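Local atomic coordinates of uncharacterized protein Atu1656 (Agrobacterium tumefaciens, PDB entry 2OJH), a protein that is of unknown function but adopts a six-bladed beta-propeller fold and belongs to the TolB family. Residues 18-24 / 38-44; 57-63 / 84-90; 263-267 / 286-290. One frame throughout, in Å; residues are numbered along the deposited sequence. Where two conformers were deposited one is given.

How the contacts relate
The three contacts lie where the chain ends meet in a six-bladed propeller and in the flanking blades; no active site is identified. Contact 1 holds together the hairpin of the blade built from strands 22-28, 33-40 and 285-291. Contact 3 packs the last of these strands against the preceding blade, and contact 2 joins the next blade to the loop leading out of it. The centre of contact 1 is about 15 Å from the centres of both others, while those of contacts 2 and 3 are about 20 Å apart. Probable hydrogen bonds connect Leu-43 O to Ser-60 OG (2.7 Å) and Ser-23 N to Arg-290 O (2.9 Å); Leu-58 CD1 packs on Val-289 CG2 at 4.0 Å.

Contact 1. Residues 18-24 / 38-44; sequences GSMRSSI and WQTPELF
Ser-22 fastens the chain beyond Thr-40 with one small hydroxyl. Its OG gives its proton to Glu-42 O at 2.7 Å, in the carbonyl plane on a lone pair, and accepts from Phe-44 N at 3.0 Å. With OG turned beside its own backbone N (chi1 -45°), this buried hydroxyl is used as both donor and acceptor, and serine is short enough to fit under the bend. Thr-40 O takes two backbone donors, Arg-21 N at 2.7 Å and Ser-22 N at 2.9 Å, the mark of a classic beta bulge. Beyond the bulge the strands run antiparallel, Ser-22 with Thr-40 and Ile-24 with Trp-38 forming hydrogen-bonded pairs. In the non-hydrogen-bonded pair between them, Gln-39 reaches across to the partner strand, donating from NE2 to Ser-23 OG at 3.0 Å; that hydroxyl is also hydrogen-bonded to the Glu-25 carboxylate. The selenomethionine at Met-20 bends across Gln-39 at about a right angle and sets its CE on Pro-41 CD. Leu-43 CD1 covers one face of the Arg-21 guanidinium, whose nitrogens go on to Asp-246 and Phe-292 O. On the Ile-24 side, the slender CD1 touches Trp-38 CE3 at 3.8 Å, and Trp-38 CZ3 stands over the centre of the Phe-44 ring. An ST turn, Glu-42 N to Thr-40 OG1 at 3.0 Å, shapes the bend. Ile-24 and Phe-44 also pack on Leu-58 of strand 55-60 in the following blade, while strand 285-291 flanks strand 22-28, joining the two ends of the chain in one blade as in the familiar propeller closure.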
loop_
_atom_site.group_PDB
_atom_site.type_symbol
_atom_site.label_atom_id
_atom_site.label_comp_id
_atom_site.label_asym_id
_atom_site.label_seq_id
_atom_site.Cartn_x
_atom_site.Cartn_y
_atom_site.Cartn_z
ATOM N N GLY A 18 -26.011 12.443 5.372
ATOM C CA GLY A 18 -25.303 11.123 5.421
ATOM C C GLY A 18 -24.335 11.182 6.582
ATOM O O GLY A 18 -23.683 12.217 6.785
ATOM N N SER A 19 -24.237 10.110 7.370
ATOM C CA SER A 19 -23.257 10.099 8.467
ATOM C C SER A 19 -21.858 9.793 7.920
ATOM O O SER A 19 -21.717 9.291 6.808
ATOM C CB SER A 19 -23.668 9.131 9.580
ATOM O OG SER A 19 -23.672 7.808 9.088
HETATM N N MSE A 20 -20.819 10.120 8.683
HETATM C CA MSE A 20 -19.462 9.917 8.174
HETATM C C MSE A 20 -19.154 8.436 8.002
HETATM O O MSE A 20 -19.556 7.608 8.819
HETATM C CB MSE A 20 -18.411 10.606 9.045
HETATM C CG MSE A 20 -18.602 12.106 9.161
HETATM SE SE MSE A 20 -18.663 13.057 7.448
HETATM C CE MSE A 20 -20.594 13.203 7.141
ATOM N N ARG A 21 -18.462 8.123 6.918
ATOM C CA ARG A 21 -18.017 6.757 6.651
ATOM C C ARG A 21 -16.508 6.603 6.694
ATOM O O ARG A 21 -16.013 5.591 7.180
ATOM C CB ARG A 21 -18.523 6.283 5.277
ATOM C CG ARG A 21 -18.064 4.886 4.891
ATOM C CD ARG A 21 -18.748 3.806 5.714
ATOM N NE ARG A 21 -18.582 2.503 5.069
ATOM C CZ ARG A 21 -17.969 1.457 5.614
ATOM N NH1 ARG A 21 -17.474 1.539 6.847
ATOM N NH2 ARG A 21 -17.865 0.318 4.917
ATOM N N SER A 22 -15.787 7.581 6.139
ATOM C CA SER A 22 -14.338 7.552 6.111
ATOM C C SER A 22 -13.799 8.811 6.769
ATOM O O SER A 22 -14.367 9.891 6.595
ATOM C CB SER A 22 -13.787 7.505 4.672
ATOM O OG SER A 22 -14.471 6.564 3.862
ATOM N N SER A 23 -12.700 8.633 7.510
ATOM C CA SER A 23 -11.924 9.706 8.125
ATOM C C SER A 23 -10.482 9.536 7.670
ATOM O O SER A 23 -9.796 8.592 8.066
ATOM C CB SER A 23 -12.013 9.630 9.653
ATOM O OG SER A 23 -11.376 10.744 10.267
ATOM N N ILE A 24 -10.052 10.427 6.783
ATOM C CA ILE A 24 -8.684 10.437 6.289
ATOM C C ILE A 24 -7.836 11.168 7.356
ATOM O O ILE A 24 -8.107 12.327 7.706
ATOM C CB ILE A 24 -8.572 11.113 4.875
ATOM C CG1 ILE A 24 -9.380 10.345 3.800
ATOM C CG2 ILE A 24 -7.123 11.090 4.410
ATOM C CD1 ILE A 24 -10.854 10.415 3.897
ATOM N N TRP A 38 -9.774 14.944 6.537
ATOM C CA TRP A 38 -11.078 15.042 5.874
ATOM C C TRP A 38 -11.951 13.859 6.264
ATOM O O TRP A 38 -11.460 12.726 6.299
ATOM C CB TRP A 38 -10.869 15.011 4.357
ATOM C CG TRP A 38 -12.068 15.381 3.569
ATOM C CD1 TRP A 38 -12.751 16.568 3.615
ATOM C CD2 TRP A 38 -12.710 14.579 2.585
ATOM N NE1 TRP A 38 -13.803 16.535 2.723
ATOM C CE2 TRP A 38 -13.794 15.331 2.071
ATOM C CE3 TRP A 38 -12.470 13.303 2.075
ATOM C CZ2 TRP A 38 -14.642 14.846 1.070
ATOM C CZ3 TRP A 38 -13.324 12.808 1.054
ATOM C CH2 TRP A 38 -14.406 13.580 0.585
ATOM N N GLN A 39 -13.228 14.125 6.560
ATOM C CA GLN A 39 -14.220 13.072 6.783
ATOM C C GLN A 39 -15.265 13.145 5.708
ATOM O O GLN A 39 -15.579 14.241 5.210
ATOM C CB GLN A 39 -14.856 13.174 8.166
ATOM C CG GLN A 39 -13.800 13.094 9.281
ATOM C CD GLN A 39 -14.392 12.881 10.634
ATOM O OE1 GLN A 39 -15.536 13.279 10.892
ATOM N NE2 GLN A 39 -13.607 12.275 11.537
ATOM N N THR A 40 -15.815 11.989 5.336
ATOM C CA THR A 40 -16.809 11.920 4.260
ATOM C C THR A 40 -17.768 10.758 4.482
ATOM O O THR A 40 -17.377 9.752 5.069
ATOM C CB THR A 40 -16.127 11.803 2.860
ATOM O OG1 THR A 40 -17.111 11.619 1.826
ATOM C CG2 THR A 40 -15.138 10.667 2.830
ATOM N N PRO A 41 -19.027 10.906 4.032
ATOM C CA PRO A 41 -19.941 9.752 3.997
ATOM C C PRO A 41 -19.621 8.755 2.864
ATOM O O PRO A 41 -20.199 7.682 2.816
ATOM C CB PRO A 41 -21.312 10.404 3.792
ATOM C CG PRO A 41 -21.001 11.632 3.004
ATOM C CD PRO A 41 -19.690 12.133 3.556
ATOM N N GLU A 42 -18.698 9.120 1.982
ATOM C CA GLU A 42 -18.240 8.224 0.929
ATOM C C GLU A 42 -17.189 7.248 1.458
ATOM O O GLU A 42 -16.692 7.402 2.582
ATOM C CB GLU A 42 -17.678 9.029 -0.249
ATOM C CG GLU A 42 -18.625 10.125 -0.757
ATOM C CD GLU A 42 -19.870 9.579 -1.439
ATOM O OE1 GLU A 42 -19.826 8.459 -1.989
ATOM O OE2 GLU A 42 -20.904 10.277 -1.431
ATOM N N LEU A 43 -16.862 6.244 0.648
ATOM C CA LEU A 43 -15.829 5.271 1.000
ATOM C C LEU A 43 -14.539 5.637 0.269
ATOM O O LEU A 43 -14.452 5.511 -0.964
ATOM C CB LEU A 43 -16.300 3.859 0.620
ATOM C CG LEU A 43 -15.531 2.669 1.190
ATOM C CD1 LEU A 43 -15.769 2.564 2.683
ATOM C CD2 LEU A 43 -16.016 1.410 0.490
ATOM N N PHE A 44 -13.563 6.147 1.020
ATOM C CA PHE A 44 -12.284 6.550 0.456
ATOM C C PHE A 44 -11.249 5.631 1.054
ATOM O O PHE A 44 -11.382 5.223 2.219
ATOM C CB PHE A 44 -11.955 8.004 0.794
ATOM C CG PHE A 44 -12.438 8.973 -0.227
ATOM C CD1 PHE A 44 -13.803 9.191 -0.413
ATOM C CD2 PHE A 44 -11.526 9.631 -1.044
ATOM C CE1 PHE A 44 -14.261 10.087 -1.368
ATOM C CE2 PHE A 44 -11.980 10.529 -2.017
ATOM C CZ PHE A 44 -13.342 10.748 -2.177
#

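Contact 2. Residues 57-63 / 84-90; sequences LLNSEGL and TICNNDH
The Asn-59 amide is held at both ends. His-90 NE2 donates to its OD1 at 2.7 Å, with the oxygen in the plane of the imidazole and the amide turned 79° to that ring. Its ND2 gives an equally short bond to Asn-88 OD1, straight along the N-H but arriving above the acceptor's carbonyl plane. CG of Asn-59 lies between its own N and carbonyl carbon (chi1 59°), directing the amide to the loop. An asparagine suits this place because it presents a donor and an acceptor together. A second ND2 bond goes to a water that also accepts from Gly-62 N and donates to Cys-86 O at 2.7 Å, satisfying backbone groups of both segments. The His-90 ring is further fixed through ND1 by Asn-48. The arrangement belongs to a propeller in which a type I' turn, Ser-60 to Leu-63, joins strands 55-60 and 63-68, and the loop 84-90 leads past it into the next blade. A CB on Gly-62 would hit the preceding carbonyl oxygen and Thr-84 O, so glycine is called for; its CA meets Cys-86 O at 3.3 Å. Gly-62 O receives Cys-86 N at 2.8 Å. An Asx turn, Asn-87 OD1 with Asp-89 N, bends the loop from Asn-87 to Asp-89. Farther out, Leu-63 CD2 packs beside Thr-84 CB at 4.0 Å, while the Cys-86 side chain touches Ile-101 of strand 98-103.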
loop_
_atom_site.group_PDB
_atom_site.type_symbol
_atom_site.label_atom_id
_atom_site.label_comp_id
_atom_site.label_asym_id
_atom_site.label_seq_id
_atom_site.Cartn_x
_atom_site.Cartn_y
_atom_site.Cartn_z
ATOM N N LEU A 57 -2.963 10.959 -2.093
ATOM C CA LEU A 57 -3.618 10.298 -3.217
ATOM C C LEU A 57 -4.456 9.114 -2.708
ATOM O O LEU A 57 -3.928 8.149 -2.101
ATOM C CB LEU A 57 -2.594 9.879 -4.276
ATOM C CG LEU A 57 -3.148 9.328 -5.600
ATOM C CD1 LEU A 57 -3.757 10.442 -6.449
ATOM C CD2 LEU A 57 -2.027 8.597 -6.344
ATOM N N LEU A 58 -5.766 9.217 -2.910
ATOM C CA LEU A 58 -6.724 8.214 -2.423
ATOM C C LEU A 58 -7.539 7.632 -3.583
ATOM O O LEU A 58 -7.725 8.280 -4.614
ATOM C CB LEU A 58 -7.745 8.858 -1.470
ATOM C CG LEU A 58 -7.464 9.267 -0.011
ATOM C CD1 LEU A 58 -7.519 8.146 0.985
ATOM C CD2 LEU A 58 -6.209 10.147 0.167
ATOM N N ASN A 59 -8.085 6.435 -3.396
ATOM C CA ASN A 59 -9.124 5.993 -4.332
ATOM C C ASN A 59 -10.497 5.913 -3.687
ATOM O O ASN A 59 -10.641 5.668 -2.471
ATOM C CB ASN A 59 -8.763 4.662 -5.022
ATOM C CG ASN A 59 -8.551 3.548 -4.029
ATOM O OD1 ASN A 59 -7.551 3.525 -3.327
ATOM N ND2 ASN A 59 -9.500 2.634 -3.955
ATOM N N SER A 60 -11.506 6.065 -4.532
ATOM C CA SER A 60 -12.878 5.897 -4.113
ATOM C C SER A 60 -13.733 5.478 -5.306
ATOM O O SER A 60 -13.809 6.190 -6.326
ATOM C CB SER A 60 -13.408 7.197 -3.507
ATOM O OG SER A 60 -14.766 7.055 -3.108
ATOM N N GLU A 61 -14.375 4.323 -5.155
ATOM C CA GLU A 61 -15.331 3.809 -6.145
ATOM C C GLU A 61 -14.721 3.738 -7.548
ATOM O O GLU A 61 -15.363 4.102 -8.537
ATOM C CB GLU A 61 -16.624 4.640 -6.135
ATOM C CG GLU A 61 -17.270 4.780 -4.756
ATOM C CD GLU A 61 -17.872 3.477 -4.230
ATOM O OE1 GLU A 61 -18.139 2.564 -5.048
ATOM O OE2 GLU A 61 -18.093 3.361 -2.998
ATOM N N GLY A 62 -13.468 3.288 -7.608
ATOM C CA GLY A 62 -12.758 3.072 -8.870
ATOM C C GLY A 62 -12.005 4.255 -9.460
ATOM O O GLY A 62 -11.323 4.110 -10.488
ATOM N N LEU A 63 -12.122 5.418 -8.823
ATOM C CA LEU A 63 -11.488 6.645 -9.293
ATOM C C LEU A 63 -10.405 7.110 -8.345
ATOM O O LEU A 63 -10.428 6.766 -7.153
ATOM C CB LEU A 63 -12.530 7.745 -9.458
ATOM C CG LEU A 63 -13.628 7.488 -10.519
ATOM C CD1 LEU A 63 -14.587 8.669 -10.528
ATOM C CD2 LEU A 63 -13.045 7.293 -11.926
ATOM N N THR A 84 -11.204 3.484 -14.977
ATOM C CA THR A 84 -12.189 4.015 -14.038
ATOM C C THR A 84 -12.651 2.937 -13.068
ATOM O O THR A 84 -13.672 3.100 -12.378
ATOM C CB THR A 84 -13.397 4.520 -14.773
ATOM O OG1 THR A 84 -13.902 3.465 -15.608
ATOM C CG2 THR A 84 -13.028 5.735 -15.653
ATOM N N ILE A 85 -11.931 1.819 -13.037
ATOM C CA ILE A 85 -12.186 0.807 -12.035
ATOM C C ILE A 85 -10.844 0.479 -11.381
ATOM O O ILE A 85 -10.362 -0.669 -11.449
ATOM C CB ILE A 85 -12.879 -0.477 -12.580
ATOM C CG1 ILE A 85 -14.114 -0.157 -13.427
ATOM C CG2 ILE A 85 -13.334 -1.356 -11.406
ATOM C CD1 ILE A 85 -14.655 -1.381 -14.266
ATOM N N CYS A 86 -10.247 1.508 -10.778
ATOM C CA CYS A 86 -9.020 1.395 -9.998
ATOM C C CYS A 86 -9.292 0.790 -8.620
ATOM O O CYS A 86 -10.328 1.066 -7.984
ATOM C CB CYS A 86 -8.383 2.769 -9.799
ATOM S SG CYS A 86 -7.765 3.422 -11.318
ATOM N N ASN A 87 -8.365 -0.022 -8.137
ATOM C CA ASN A 87 -8.548 -0.596 -6.825
ATOM C C ASN A 87 -7.621 0.124 -5.828
ATOM O O ASN A 87 -7.084 1.193 -6.154
ATOM C CB ASN A 87 -8.360 -2.124 -6.862
ATOM C CG ASN A 87 -6.941 -2.546 -7.279
ATOM O OD1 ASN A 87 -5.957 -1.880 -6.937
ATOM N ND2 ASN A 87 -6.833 -3.698 -7.986
ATOM N N ASN A 88 -7.424 -0.465 -4.652
ATOM C CA ASN A 88 -6.695 0.207 -3.551
ATOM C C ASN A 88 -5.173 0.176 -3.624
ATOM O O ASN A 88 -4.514 0.588 -2.672
ATOM C CB ASN A 88 -7.036 -0.431 -2.216
ATOM C CG ASN A 88 -8.447 -0.167 -1.785
ATOM O OD1 ASN A 88 -9.296 0.320 -2.570
ATOM N ND2 ASN A 88 -8.720 -0.474 -0.518
ATOM N N ASP A 89 -4.632 -0.309 -4.743
ATOM C CA ASP A 89 -3.198 -0.595 -4.870
ATOM C C ASP A 89 -2.637 0.338 -5.910
ATOM O O ASP A 89 -2.834 0.128 -7.107
ATOM C CB ASP A 89 -2.989 -2.058 -5.280
ATOM C CG ASP A 89 -3.641 -3.048 -4.340
ATOM O OD1 ASP A 89 -3.588 -2.890 -3.087
ATOM O OD2 ASP A 89 -4.180 -4.057 -4.850
ATOM N N HIS A 90 -1.958 1.389 -5.455
ATOM C CA HIS A 90 -1.543 2.480 -6.339
ATOM C C HIS A 90 -0.420 3.228 -5.648
ATOM O O HIS A 90 -0.201 3.065 -4.470
ATOM C CB HIS A 90 -2.714 3.436 -6.666
ATOM C CG HIS A 90 -3.525 3.867 -5.468
ATOM N ND1 HIS A 90 -3.092 4.835 -4.583
ATOM C CD2 HIS A 90 -4.751 3.486 -5.033
ATOM C CE1 HIS A 90 -4.000 5.006 -3.639
ATOM N NE2 HIS A 90 -5.023 4.205 -3.893
HETATM O O HOH W 1 -11.679 2.048 -5.832
HETATM O O HOH W 2 -15.751 4.538 -11.655
HETATM O O HOH W 3 -15.909 1.706 -10.682
#

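Contact 3. Residues 263-267 / 286-290; sequences TLFDL and FAYVR
Neighbouring propeller blades meet here by side chains alone, Phe-265 of the outermost strand 262-267 facing Tyr-288 of strand 285-291, with no hydrogen bond between the segments. Phe-265 CZ sits 3.6 Å above one face of the Tyr-288 ring, offset toward its rim; the centroids are 4.8 Å apart and the planes inclined at 39°, so the pair is oblique. Each aromatic carries CG between its own N and carbonyl carbon (chi1 44° for Phe-265), and the two side chains approach from opposite directions. A classic beta bulge, in which Leu-264 and Phe-265 both face Val-251 in the same blade, lets consecutive residues point at the next blade. Leu-264 uses this to put its CD1 methyl at the edge of the Phe-286 ring, near the ring plane, in an apolar contact 3.6 Å from CE2 of Phe-286. Leu-267 slides past Tyr-288 the other way, its CD1 3.6 Å from Tyr-288 CD2 and 3.8 Å from Arg-290 CB. Only the CB of the Arg-290 side chain joins this apolar packing across the contact, while its NH2 passes obliquely by Phe-265 CD2 at 4.0 Å. Its NE makes a salt bridge with Glu-25, and Phe-27 of strand 22-28 meets the Phe-265 ring.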
loop_
_atom_site.group_PDB
_atom_site.type_symbol
_atom_site.label_atom_id
_atom_site.label_comp_id
_atom_site.label_asym_id
_atom_site.label_seq_id
_atom_site.Cartn_x
_atom_site.Cartn_y
_atom_site.Cartn_z
ATOM N N THR A 263 1.640 -1.260 19.520
ATOM C CA THR A 263 0.361 -0.793 18.970
ATOM C C THR A 263 0.325 0.718 19.050
ATOM O O THR A 263 0.411 1.300 20.132
ATOM C CB THR A 263 -0.832 -1.398 19.740
ATOM O OG1 THR A 263 -0.746 -2.822 19.651
ATOM C CG2 THR A 263 -2.157 -0.963 19.136
ATOM N N LEU A 264 0.247 1.375 17.902
ATOM C CA LEU A 264 0.111 2.813 17.891
ATOM C C LEU A 264 -1.314 3.183 18.316
ATOM O O LEU A 264 -1.498 4.016 19.204
ATOM C CB LEU A 264 0.436 3.368 16.490
ATOM C CG LEU A 264 1.889 3.143 16.104
ATOM C CD1 LEU A 264 2.142 3.774 14.684
ATOM C CD2 LEU A 264 2.879 3.707 17.127
ATOM N N PHE A 265 -2.332 2.575 17.697
ATOM C CA PHE A 265 -3.718 2.799 18.127
ATOM C C PHE A 265 -4.611 1.658 17.624
ATOM O O PHE A 265 -4.233 0.967 16.696
ATOM C CB PHE A 265 -4.230 4.157 17.631
ATOM C CG PHE A 265 -3.870 4.457 16.198
ATOM C CD1 PHE A 265 -2.675 5.104 15.903
ATOM C CD2 PHE A 265 -4.725 4.103 15.154
ATOM C CE1 PHE A 265 -2.333 5.396 14.574
ATOM C CE2 PHE A 265 -4.400 4.398 13.826
ATOM C CZ PHE A 265 -3.192 5.033 13.546
ATOM N N ASP A 266 -5.755 1.448 18.293
ATOM C CA ASP A 266 -6.844 0.619 17.764
ATOM C C ASP A 266 -7.573 1.391 16.676
ATOM O O ASP A 266 -7.574 2.626 16.667
ATOM C CB ASP A 266 -7.850 0.289 18.834
ATOM C CG ASP A 266 -7.269 -0.580 19.942
ATOM O OD1 ASP A 266 -6.233 -1.234 19.721
ATOM O OD2 ASP A 266 -7.862 -0.601 21.039
ATOM N N LEU A 267 -8.231 0.666 15.788
ATOM C CA LEU A 267 -8.892 1.292 14.656
ATOM C C LEU A 267 -10.009 0.392 14.114
ATOM O O LEU A 267 -9.899 -0.845 14.116
ATOM C CB LEU A 267 -7.868 1.618 13.573
ATOM C CG LEU A 267 -8.375 2.117 12.231
ATOM C CD1 LEU A 267 -7.549 3.275 11.719
ATOM C CD2 LEU A 267 -8.351 0.996 11.205
ATOM N N PHE A 286 2.524 9.094 8.900
ATOM C CA PHE A 286 1.874 8.341 7.825
ATOM C C PHE A 286 0.378 8.671 7.727
ATOM O O PHE A 286 -0.252 9.047 8.738
ATOM C CB PHE A 286 2.137 6.834 8.009
ATOM C CG PHE A 286 1.563 6.276 9.272
ATOM C CD1 PHE A 286 0.233 5.908 9.304
ATOM C CD2 PHE A 286 2.360 6.091 10.414
ATOM C CE1 PHE A 286 -0.342 5.401 10.445
ATOM C CE2 PHE A 286 1.801 5.565 11.587
ATOM C CZ PHE A 286 0.459 5.217 11.610
ATOM N N ALA A 287 -0.191 8.526 6.518
ATOM C CA ALA A 287 -1.615 8.702 6.278
ATOM C C ALA A 287 -2.325 7.336 6.351
ATOM O O ALA A 287 -1.718 6.299 6.058
ATOM C CB ALA A 287 -1.851 9.381 4.881
ATOM N N TYR A 288 -3.587 7.357 6.778
ATOM C CA TYR A 288 -4.412 6.149 6.924
ATOM C C TYR A 288 -5.901 6.546 6.920
ATOM O O TYR A 288 -6.236 7.736 7.054
ATOM C CB TYR A 288 -4.029 5.372 8.202
ATOM C CG TYR A 288 -4.347 6.125 9.472
ATOM C CD1 TYR A 288 -3.491 7.129 9.947
ATOM C CD2 TYR A 288 -5.529 5.853 10.193
ATOM C CE1 TYR A 288 -3.811 7.860 11.108
ATOM C CE2 TYR A 288 -5.854 6.574 11.340
ATOM C CZ TYR A 288 -4.977 7.556 11.797
ATOM O OH TYR A 288 -5.298 8.281 12.900
ATOM N N VAL A 289 -6.797 5.572 6.740
ATOM C CA VAL A 289 -8.233 5.839 6.811
ATOM C C VAL A 289 -8.816 5.038 7.943
ATOM O O VAL A 289 -8.617 3.835 8.007
ATOM C CB VAL A 289 -9.000 5.485 5.510
ATOM C CG1 VAL A 289 -10.441 6.077 5.528
ATOM C CG2 VAL A 289 -8.232 5.995 4.260
ATOM N N ARG A 290 -9.534 5.730 8.821
ATOM C CA ARG A 290 -10.311 5.122 9.883
ATOM C C ARG A 290 -11.747 5.105 9.346
ATOM O O ARG A 290 -12.178 6.046 8.679
ATOM C CB ARG A 290 -10.187 6.000 11.150
ATOM C CG ARG A 290 -11.126 5.683 12.316
ATOM C CD ARG A 290 -11.079 6.820 13.390
ATOM N NE ARG A 290 -9.697 7.089 13.776
ATOM C CZ ARG A 290 -9.042 6.432 14.726
ATOM N NH1 ARG A 290 -9.651 5.480 15.434
ATOM N NH2 ARG A 290 -7.773 6.737 14.988
#